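Local coordinates for protein HPT domain (PDB 2A0B) that relays phosphoryl groups through a phosphorylatable histidine in the anaerobic sensor kinase ArcB, which activates the regulator ArcA by a four-step phosphorelay, at residues 37-48 with 101-112. Sequence-based numbering, arbitrary orientation.
Sequences EKMMPGYVSVLE and IEEMKEEWRHDV. With ZN (zinc ion), chain B.
In the four-helix bundle of the ArcB HPt domain, helices 26-52 and 93-122 pack antiparallel; the axes of segments 37-48 and 101-112 approach to 10.4 Å at 168°, and Trp-108 has more of its surface covered by the other segment than any other residue of the contact. Met-40 CB sits over one face of the indole, 3.6 Å from the centroid of the six-membered ring in a CH-pi contact, while its SD, farther off above the five-membered ring, makes a Met-aromatic contact. A chi1 of 71° puts Trp-108 CG between its own backbone N and carbonyl carbon and sets the ring where its face meets Met-40. In one of two conformers, Arg-109 lays CG over the opposite face near the rim, and its guanidinium, tilted from the indole plane, has Trp-108 CZ2 over its centre. Pro-41 CD reaches the same ring atom of Trp-108, CZ2, at 3.8 Å. An alanine in place of Trp-108 would strip Met-40 and Pro-41 of their aromatic partner and would probably open a gap between the helices here.

Farther along, the row continues with smaller groups. The two methyls of Val-44 divide their work: CG1 rests on Lys-105 CB, whereas CG2 faces Met-104 and the indole. Met-40 CE meets Met-104 SD at 3.8 Å in one of two Met-104 conformers, and Leu-47, which also touches Ile-66 of helix 56-72, the helix carrying the phosphorylation site His-64, packs on Ile-101. On the side of helix 93-122 that faces helix 76-85, Glu-103 and Glu-107 bind zinc together with His-77. At the Leu-47 end, Glu-48, itself partly exposed and bent at chi2 (-82°), in one of two conformers folds its carboxylate across Ile-101 CG2 and forms a salt bridge from OE2 to Lys-105 NZ at 3.5 Å.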
loop_
_atom_site.group_PDB
_atom_site.type_symbol
_atom_site.label_atom_id
_atom_site.label_comp_id
_atom_site.label_asym_id
_atom_site.label_seq_id
_atom_site.Cartn_x
_atom_site.Cartn_y
_atom_site.Cartn_z
ATOM N N GLU A 37 2.460 3.221 8.910
ATOM C CA GLU A 37 3.892 3.623 8.763
ATOM C C GLU A 37 4.861 2.843 9.582
ATOM O O GLU A 37 6.039 2.618 9.261
ATOM C CB GLU A 37 4.044 5.080 9.227
ATOM C CG GLU A 37 3.464 6.167 8.371
ATOM C CD GLU A 37 3.902 7.485 9.038
ATOM O OE1 GLU A 37 5.058 7.863 8.868
ATOM O OE2 GLU A 37 3.121 8.049 9.802
ATOM N N LYS A 38 4.489 2.368 10.816
ATOM C CA LYS A 38 5.414 1.599 11.605
ATOM C C LYS A 38 5.590 0.162 11.107
ATOM O O LYS A 38 6.606 -0.422 11.433
ATOM C CB LYS A 38 5.041 1.621 13.093
ATOM C CG LYS A 38 4.252 0.519 13.714
ATOM C CD LYS A 38 4.308 0.628 15.249
ATOM C CE LYS A 38 2.937 0.965 15.812
ATOM N NZ LYS A 38 3.054 1.112 17.303
ATOM N N MET A 39 4.560 -0.359 10.389
ATOM C CA MET A 39 4.682 -1.750 9.989
ATOM C C MET A 39 5.316 -1.926 8.586
ATOM O O MET A 39 5.910 -2.973 8.344
ATOM C CB MET A 39 3.304 -2.419 9.894
ATOM C CG MET A 39 2.531 -2.324 11.235
ATOM S SD MET A 39 3.358 -3.055 12.637
ATOM C CE MET A 39 3.503 -4.743 12.177
ATOM N N MET A 40 5.164 -0.872 7.803
ATOM C CA MET A 40 5.614 -1.013 6.391
ATOM C C MET A 40 7.084 -1.304 6.229
ATOM O O MET A 40 7.415 -2.153 5.348
ATOM C CB MET A 40 5.167 0.173 5.565
ATOM C CG MET A 40 3.870 0.091 4.806
ATOM S SD MET A 40 3.755 -1.352 3.698
ATOM C CE MET A 40 4.163 -0.640 2.078
ATOM N N PRO A 41 7.988 -0.739 6.999
ATOM C CA PRO A 41 9.396 -1.092 6.841
ATOM C C PRO A 41 9.631 -2.579 6.922
ATOM O O PRO A 41 10.350 -3.235 6.104
ATOM C CB PRO A 41 10.157 -0.339 7.938
ATOM C CG PRO A 41 9.262 0.803 8.233
ATOM C CD PRO A 41 7.830 0.308 8.032
ATOM N N GLY A 42 9.034 -3.281 7.898
ATOM C CA GLY A 42 9.150 -4.684 8.060
ATOM C C GLY A 42 8.455 -5.472 6.972
ATOM O O GLY A 42 8.971 -6.526 6.554
ATOM N N TYR A 43 7.306 -5.043 6.456
ATOM C CA TYR A 43 6.584 -5.717 5.404
ATOM C C TYR A 43 7.468 -5.662 4.096
ATOM O O TYR A 43 7.512 -6.691 3.447
ATOM C CB TYR A 43 5.198 -5.143 5.112
ATOM C CG TYR A 43 4.164 -5.290 6.280
ATOM C CD1 TYR A 43 4.447 -6.089 7.335
ATOM C CD2 TYR A 43 3.022 -4.524 6.101
ATOM C CE1 TYR A 43 3.460 -6.205 8.373
ATOM C CE2 TYR A 43 2.000 -4.618 7.120
ATOM C CZ TYR A 43 2.352 -5.444 8.152
ATOM O OH TYR A 43 1.371 -5.609 9.205
ATOM N N VAL A 44 8.063 -4.503 3.918
ATOM C CA VAL A 44 8.857 -4.425 2.627
ATOM C C VAL A 44 10.116 -5.251 2.787
ATOM O O VAL A 44 10.473 -5.976 1.829
ATOM C CB VAL A 44 9.109 -2.963 2.324
ATOM C CG1 VAL A 44 10.202 -2.845 1.205
ATOM C CG2 VAL A 44 7.903 -2.197 1.826
ATOM N N SER A 45 10.749 -5.285 3.960
ATOM C CA SER A 45 11.900 -6.138 4.171
ATOM C C SER A 45 11.575 -7.606 3.976
ATOM O O SER A 45 12.362 -8.405 3.437
ATOM C CB SER A 45 12.555 -5.879 5.529
ATOM O OG SER A 45 12.906 -4.503 5.605
ATOM N N VAL A 46 10.394 -8.078 4.403
ATOM C CA VAL A 46 9.990 -9.459 4.196
ATOM C C VAL A 46 9.764 -9.719 2.708
ATOM O O VAL A 46 10.169 -10.787 2.235
ATOM C CB VAL A 46 8.708 -9.822 4.985
ATOM C CG1 VAL A 46 8.130 -11.167 4.581
ATOM C CG2 VAL A 46 9.081 -9.811 6.476
ATOM N N LEU A 47 9.151 -8.808 1.958
ATOM C CA LEU A 47 8.993 -8.944 0.528
ATOM C C LEU A 47 10.388 -9.165 -0.126
ATOM O O LEU A 47 10.477 -10.102 -0.919
ATOM C CB LEU A 47 8.425 -7.730 -0.215
ATOM C CG LEU A 47 6.920 -7.606 -0.322
ATOM C CD1 LEU A 47 6.554 -6.253 -0.915
ATOM C CD2 LEU A 47 6.343 -8.764 -1.154
ATOM N N GLU A 48 11.303 -8.308 0.240
ATOM C CA GLU A 48 12.649 -8.399 -0.376
ATOM C C GLU A 48 13.344 -9.689 -0.039
ATOM O O GLU A 48 13.996 -10.276 -0.928
ATOM C CB GLU A 48 13.539 -7.254 0.113
ATOM C CG GLU A 48 13.045 -5.868 -0.189
ATOM C CD GLU A 48 13.351 -5.392 -1.588
ATOM O OE1 GLU A 48 13.518 -6.218 -2.504
ATOM O OE2 GLU A 48 13.445 -4.158 -1.730
ATOM N N ILE A 101 8.011 -4.770 -6.445
ATOM C CA ILE A 101 8.556 -4.744 -5.104
ATOM C C ILE A 101 9.387 -3.489 -4.947
ATOM O O ILE A 101 9.344 -2.723 -4.014
ATOM C CB ILE A 101 9.248 -6.025 -4.699
ATOM C CG1 ILE A 101 8.167 -7.162 -4.643
ATOM C CG2 ILE A 101 10.093 -5.830 -3.459
ATOM C CD1 ILE A 101 8.842 -8.523 -4.411
ATOM N N GLU A 102 10.392 -3.288 -5.898
ATOM C CA GLU A 102 11.194 -2.075 -5.788
ATOM C C GLU A 102 10.389 -0.806 -5.892
ATOM O O GLU A 102 10.715 0.175 -5.194
ATOM C CB GLU A 102 12.180 -2.136 -7.012
ATOM C CG GLU A 102 13.137 -0.952 -6.954
ATOM C CD GLU A 102 14.088 -0.868 -5.796
ATOM O OE1 GLU A 102 14.449 -1.831 -5.075
ATOM O OE2 GLU A 102 14.506 0.292 -5.570
ATOM N N GLU A 103 9.392 -0.676 -6.726
ATOM C CA GLU A 103 8.506 0.439 -6.882
ATOM C C GLU A 103 7.818 0.738 -5.503
ATOM O O GLU A 103 7.855 1.862 -5.039
ATOM C CB GLU A 103 7.451 0.150 -7.904
ATOM C CG GLU A 103 6.561 1.337 -8.129
ATOM C CD GLU A 103 5.467 1.040 -9.090
ATOM O OE1 GLU A 103 5.526 0.079 -9.953
ATOM O OE2 GLU A 103 4.433 1.749 -9.123
ATOM N N MET A 104 7.320 -0.369 -4.957
ATOM C CA MET A 104 6.724 -0.201 -3.582
ATOM C C MET A 104 7.712 0.319 -2.584
ATOM O O MET A 104 7.413 1.252 -1.806
ATOM C CB MET A 104 6.261 -1.592 -3.070
ATOM C CG MET A 104 5.751 -1.437 -1.622
ATOM S SD MET A 104 3.930 -1.503 -1.606
ATOM C CE MET A 104 3.812 -3.236 -2.089
ATOM N N LYS A 105 8.934 -0.221 -2.508
ATOM C CA LYS A 105 9.959 0.134 -1.565
ATOM C C LYS A 105 10.278 1.624 -1.703
ATOM O O LYS A 105 10.465 2.366 -0.721
ATOM C CB LYS A 105 11.198 -0.729 -1.813
ATOM C CG LYS A 105 12.412 -0.287 -0.980
ATOM C CD LYS A 105 13.582 -1.213 -1.321
ATOM C CE LYS A 105 14.571 -1.283 -0.165
ATOM N NZ LYS A 105 15.866 -1.907 -0.602
ATOM N N GLU A 106 10.440 2.049 -2.958
ATOM C CA GLU A 106 10.852 3.428 -3.200
ATOM C C GLU A 106 9.769 4.442 -2.925
ATOM O O GLU A 106 10.120 5.594 -2.604
ATOM C CB GLU A 106 11.317 3.659 -4.688
ATOM C CG GLU A 106 12.639 2.944 -4.957
ATOM C CD GLU A 106 13.113 3.104 -6.428
ATOM O OE1 GLU A 106 12.688 4.015 -7.122
ATOM O OE2 GLU A 106 13.907 2.216 -6.766
ATOM N N GLU A 107 8.462 4.158 -3.071
ATOM C CA GLU A 107 7.454 5.153 -2.990
ATOM C C GLU A 107 6.523 5.109 -1.684
ATOM O O GLU A 107 5.862 6.154 -1.676
ATOM C CB GLU A 107 6.474 5.073 -4.117
ATOM C CG GLU A 107 5.504 3.877 -3.993
ATOM C CD GLU A 107 4.536 3.964 -5.107
ATOM O OE1 GLU A 107 3.721 4.860 -5.322
ATOM O OE2 GLU A 107 4.650 3.018 -5.947
ATOM N N TRP A 108 6.659 4.064 -0.940
ATOM C CA TRP A 108 5.492 4.096 0.048
ATOM C C TRP A 108 5.544 5.266 1.036
ATOM O O TRP A 108 4.401 5.715 1.311
ATOM C CB TRP A 108 5.474 2.757 0.758
ATOM C CG TRP A 108 6.543 2.476 1.721
ATOM C CD1 TRP A 108 7.736 1.832 1.540
ATOM C CD2 TRP A 108 6.597 2.877 3.115
ATOM N NE1 TRP A 108 8.490 1.744 2.651
ATOM C CE2 TRP A 108 7.754 2.427 3.663
ATOM C CE3 TRP A 108 5.608 3.598 3.861
ATOM C CZ2 TRP A 108 8.138 2.629 5.001
ATOM C CZ3 TRP A 108 5.990 3.798 5.190
ATOM C CH2 TRP A 108 7.185 3.334 5.727
ATOM N N ARG A 109 6.755 5.680 1.404
ATOM C CA ARG A 109 6.747 6.843 2.347
ATOM C C ARG A 109 6.139 8.025 1.697
ATOM O O ARG A 109 5.407 8.898 2.273
ATOM C CB ARG A 109 8.137 6.998 2.938
ATOM C CG ARG A 109 8.749 5.840 3.688
ATOM C CD ARG A 109 10.092 6.144 4.330
ATOM N NE ARG A 109 10.648 5.094 5.176
ATOM C CZ ARG A 109 11.363 4.055 4.775
ATOM N NH1 ARG A 109 11.594 3.875 3.473
ATOM N NH2 ARG A 109 11.800 3.168 5.657
ATOM N N HIS A 110 6.396 8.316 0.373
ATOM C CA HIS A 110 5.791 9.400 -0.330
ATOM C C HIS A 110 4.279 9.370 -0.405
ATOM O O HIS A 110 3.550 10.328 -0.284
ATOM C CB HIS A 110 6.438 9.517 -1.767
ATOM C CG HIS A 110 5.719 10.407 -2.699
ATOM N ND1 HIS A 110 5.840 11.780 -2.656
ATOM C CD2 HIS A 110 4.843 10.230 -3.729
ATOM C CE1 HIS A 110 5.099 12.363 -3.558
ATOM N NE2 HIS A 110 4.473 11.442 -4.253
ATOM N N ASP A 111 3.734 8.135 -0.681
ATOM C CA ASP A 111 2.300 7.959 -0.732
ATOM C C ASP A 111 1.724 8.264 0.728
ATOM O O ASP A 111 0.692 8.936 0.628
ATOM C CB ASP A 111 1.977 6.494 -1.043
ATOM C CG ASP A 111 2.078 6.062 -2.495
ATOM O OD1 ASP A 111 3.150 6.462 -3.068
ATOM O OD2 ASP A 111 1.244 5.468 -3.175
ATOM N N VAL A 112 2.459 7.869 1.704
ATOM C CA VAL A 112 1.886 8.234 3.084
ATOM C C VAL A 112 1.898 9.728 3.277
ATOM O O VAL A 112 0.939 10.359 3.761
ATOM C CB VAL A 112 2.715 7.532 4.121
ATOM C CG1 VAL A 112 2.570 8.127 5.540
ATOM C CG2 VAL A 112 2.483 6.007 4.139
HETATM ZN ZN ZN B . 3.942 3.300 -7.833
#